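Local coordinates for protein PhnH (Penicillium herquei, PDB 6JJT) that catalyses the enantioselective hydroalkoxylation that closes the ether ring of atrovenetin during biosynthesis of fungal phenalenones such as herqueinone, at the interface of chains A and B. Residues are numbered along the deposited sequence; one frame, centred on the assembly and turned at random. Chains: chain A/B, PhnH.

Contact 1: the interface of chains A and B. Residues chain A 70-71, 91, 93, 99; chain B 40, 54.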
# COMPACT_ATOMS: atom_id res chain seq x y z
N ILE A 70 0.59 0.17 21.07
CA ILE A 70 -0.76 0.60 21.36
C ILE A 70 -1.80 -0.17 20.55
O ILE A 70 -2.95 -0.25 20.92
CB ILE A 70 -0.83 2.11 21.07
CG1 ILE A 70 0.09 2.92 21.99
CG2 ILE A 70 -2.28 2.49 21.19
CD1 ILE A 70 0.11 2.42 23.43
N GLY A 71 -1.38 -0.65 19.38
CA GLY A 71 -2.29 -1.36 18.51
C GLY A 71 -1.78 -1.30 17.08
O GLY A 71 -0.84 -0.57 16.76
N LEU A 91 1.62 1.15 16.21
CA LEU A 91 2.13 2.39 16.79
C LEU A 91 2.77 2.10 18.12
O LEU A 91 2.20 1.38 18.96
CB LEU A 91 0.99 3.40 16.92
CG LEU A 91 1.52 4.79 17.30
CD1 LEU A 91 1.08 5.88 16.36
CD2 LEU A 91 1.42 5.13 18.79
N GLN A 93 4.21 3.79 21.54
CA GLN A 93 4.26 5.01 22.37
C GLN A 93 5.43 4.80 23.34
O GLN A 93 5.46 3.84 24.05
CB GLN A 93 2.92 5.24 23.07
CG GLN A 93 2.88 6.57 23.82
CD GLN A 93 1.46 6.79 24.28
OE1 GLN A 93 0.97 6.12 25.16
NE2 GLN A 93 0.77 7.71 23.62
N ASN A 99 4.96 9.30 20.02
CA ASN A 99 4.20 8.34 19.23
C ASN A 99 4.98 8.08 17.94
O ASN A 99 5.34 9.01 17.22
CB ASN A 99 2.80 8.87 18.91
CG ASN A 99 1.98 9.10 20.15
OD1 ASN A 99 2.16 8.42 21.17
ND2 ASN A 99 0.98 9.95 20.03
N TYR B 40 -4.01 8.40 17.51
CA TYR B 40 -2.63 8.63 17.93
C TYR B 40 -1.90 9.40 16.83
O TYR B 40 -1.60 8.84 15.77
CB TYR B 40 -1.93 7.30 18.23
CG TYR B 40 -2.39 6.66 19.50
CD1 TYR B 40 -3.52 5.86 19.54
CD2 TYR B 40 -1.67 6.85 20.67
CE1 TYR B 40 -3.93 5.28 20.74
CE2 TYR B 40 -2.08 6.30 21.87
CZ TYR B 40 -3.19 5.51 21.90
OH TYR B 40 -3.55 4.91 23.09
N THR B 54 -7.23 2.78 15.82
CA THR B 54 -7.79 1.44 15.82
C THR B 54 -9.31 1.47 15.57
O THR B 54 -10.01 2.36 16.08
CB THR B 54 -7.42 0.84 17.19
OG1 THR B 54 -5.99 0.83 17.32
CG2 THR B 54 -7.94 -0.56 17.36
O HOH W 1 -1.65 4.86 25.26

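Contact 2: the interface of chains A and B. Residues chain A 42-43, 50; chain B 101, 116.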
# COMPACT_ATOMS: atom_id res chain seq x y z
N TYR A 42 -9.64 -14.61 5.67
CA TYR A 42 -10.74 -14.14 4.83
C TYR A 42 -10.67 -14.73 3.42
O TYR A 42 -11.69 -14.64 2.73
CB TYR A 42 -10.79 -12.61 4.74
CG TYR A 42 -9.53 -11.97 4.21
CD1 TYR A 42 -9.36 -11.79 2.85
CD2 TYR A 42 -8.51 -11.54 5.09
CE1 TYR A 42 -8.19 -11.21 2.35
CE2 TYR A 42 -7.35 -10.95 4.59
CZ TYR A 42 -7.21 -10.78 3.22
OH TYR A 42 -6.07 -10.21 2.71
N ASP A 43 -9.55 -15.26 2.93
CA ASP A 43 -9.47 -15.80 1.58
C ASP A 43 -8.63 -17.06 1.60
O ASP A 43 -7.41 -16.99 1.81
CB ASP A 43 -8.91 -14.71 0.66
CG ASP A 43 -9.04 -15.06 -0.81
OD1 ASP A 43 -8.93 -16.25 -1.13
OD2 ASP A 43 -9.27 -14.14 -1.61
N LYS A 50 -5.11 -16.06 3.13
CA LYS A 50 -4.87 -14.64 3.43
C LYS A 50 -5.67 -14.28 4.66
O LYS A 50 -6.85 -14.67 4.78
CB LYS A 50 -5.31 -13.72 2.31
CG LYS A 50 -4.65 -14.03 0.96
CD LYS A 50 -5.02 -12.99 -0.09
CE LYS A 50 -5.60 -13.48 -1.41
NZ LYS A 50 -6.19 -12.38 -2.26
N LEU B 101 -12.46 -9.20 4.28
CA LEU B 101 -11.56 -8.03 4.42
C LEU B 101 -12.16 -6.83 3.71
O LEU B 101 -12.56 -6.95 2.55
CB LEU B 101 -10.18 -8.30 3.81
CG LEU B 101 -9.23 -7.09 3.87
CD1 LEU B 101 -8.82 -6.85 5.32
CD2 LEU B 101 -8.00 -7.29 2.99
N ASP B 116 -12.58 -8.50 0.04
CA ASP B 116 -11.99 -9.79 -0.29
C ASP B 116 -12.54 -10.83 0.67
O ASP B 116 -12.41 -10.72 1.89
CB ASP B 116 -10.45 -9.70 -0.23
CG ASP B 116 -9.74 -10.92 -0.79
OD1 ASP B 116 -10.33 -12.05 -0.68
OD2 ASP B 116 -8.59 -10.79 -1.31

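Contact 1: the interface of chains A and B
At the apolar centre, A:Ile70 lays its gamma-methyl CG2 over one face of the B:Tyr40 ring, a CH-pi contact between the beta-barrels of two DUF3237-family subunits in the PhnH homotetramer. CG2 stands 3.7 Å from the centroid of the B:Tyr40 ring, displaced toward the hydroxyl end, and comes within 3.2 Å of the phenol carbon CZ of B:Tyr40, a tight fit. With CG1 of A:Ile70 beside the backbone N (chi1 -64°), CG2 falls anti to that N and points across the interface, while CG1 meets the ring more loosely. A branched aliphatic residue suits the place because its methyl can press on an aromatic face without needing a polar partner.

Nearer the root of the tyrosine, both methyls of A:Leu91 take up the start of the side chain, CD1 lying 3.8 Å from the CB of B:Tyr40 and CD2 of A:Leu91 lying near the ring carbon CD2 of B:Tyr40. Beside this core, A:Gly71 has a backbone phi of 157°, a value natural to glycine, and having no side chain it leaves room for OG1 of B:Thr54, 4.5 Å from the glycine CA.

At the polar rim, the extended A:Gln93 brings its amide NE2 to the ring edge, in plane, 3.6 Å from CE2 of B:Tyr40, with the amide turned 60° from the ring. Glutamine suits the rim because its amide can both donate and accept. NE2 donates to a lone pair of A:Asn99 OD1 at 2.9 Å, a bond that limits rotation of the A:Gln93 amide. The other amide atom, OE1 of A:Gln93, lies 2.9 Å from a water that also contacts the phenol OH of B:Tyr40 at 2.9 Å.

Contact 2: the interface of chains A and B
A:Tyr42 meets B:Leu101 and B:Asp116 from a strand, 40-45, whose backbone departs from the extended form at the tyrosine (psi -19°) and returns to it at A:Asp43, while both chain B residues lie in extended strands of their own DUF3237-family beta-barrel.

The ring of A:Tyr42 and the side chain of B:Leu101 form the apolar part of this subunit contact in the PhnH homotetramer. CG of A:Tyr42 sits between the backbone N and the carbonyl carbon (chi1 58°), and from there the ring reaches out toward chain B. Over the centre of one face lies CB of B:Leu101, 3.6 Å from the ring centroid in a CH-pi contact, and the leucine CD2 continues to the phenol end, 3.5 Å from OH of A:Tyr42. The opposite face, toward its rim, takes the backbone O of A:Lys50 from its own chain. Tyrosine suits the site by offering a broad flat surface to leucine and an edge to the acid: OD1 of B:Asp116 lies in the ring plane, with the carboxylate turned 74° to the ring.

The polar half is built on B:Asp116. NZ of A:Lys50 donates to the syn lone pair of its OD2 at 3.0 Å, which is both hydrogen bond and salt bridge across the interface. The lysine chain bends at its third torsion, bringing the ammonium also to a longer salt bridge with A:Asp43, NZ to OD2 3.6 Å. The two acids themselves meet at 2.5 Å between A:Asp43 OD2 and B:Asp116 OD1, their planes turned well toward perpendicular. So short an approach suggests a shared proton, although none is seen, and the nearby lysine would probably ease the remaining negative charge.

The centres of contact 1 and contact 2 lie about 25 Å apart along one two-fold interface, so each recurs with the chains exchanged. They share no residue but draw on equivalent strands from opposite chains: strand 99-107 supplies an asparagine of chain A to contact 1 and a leucine of chain B to contact 2, while the strand starting at residue 48 gives a threonine of chain B and a lysine of chain A. The anchoring tyrosines likewise come from one stretch, strand 26-44 of chain B and strand 40-45 of chain A. Spaced anchors of this kind should resist rocking of one barrel against the other within the homotetramer.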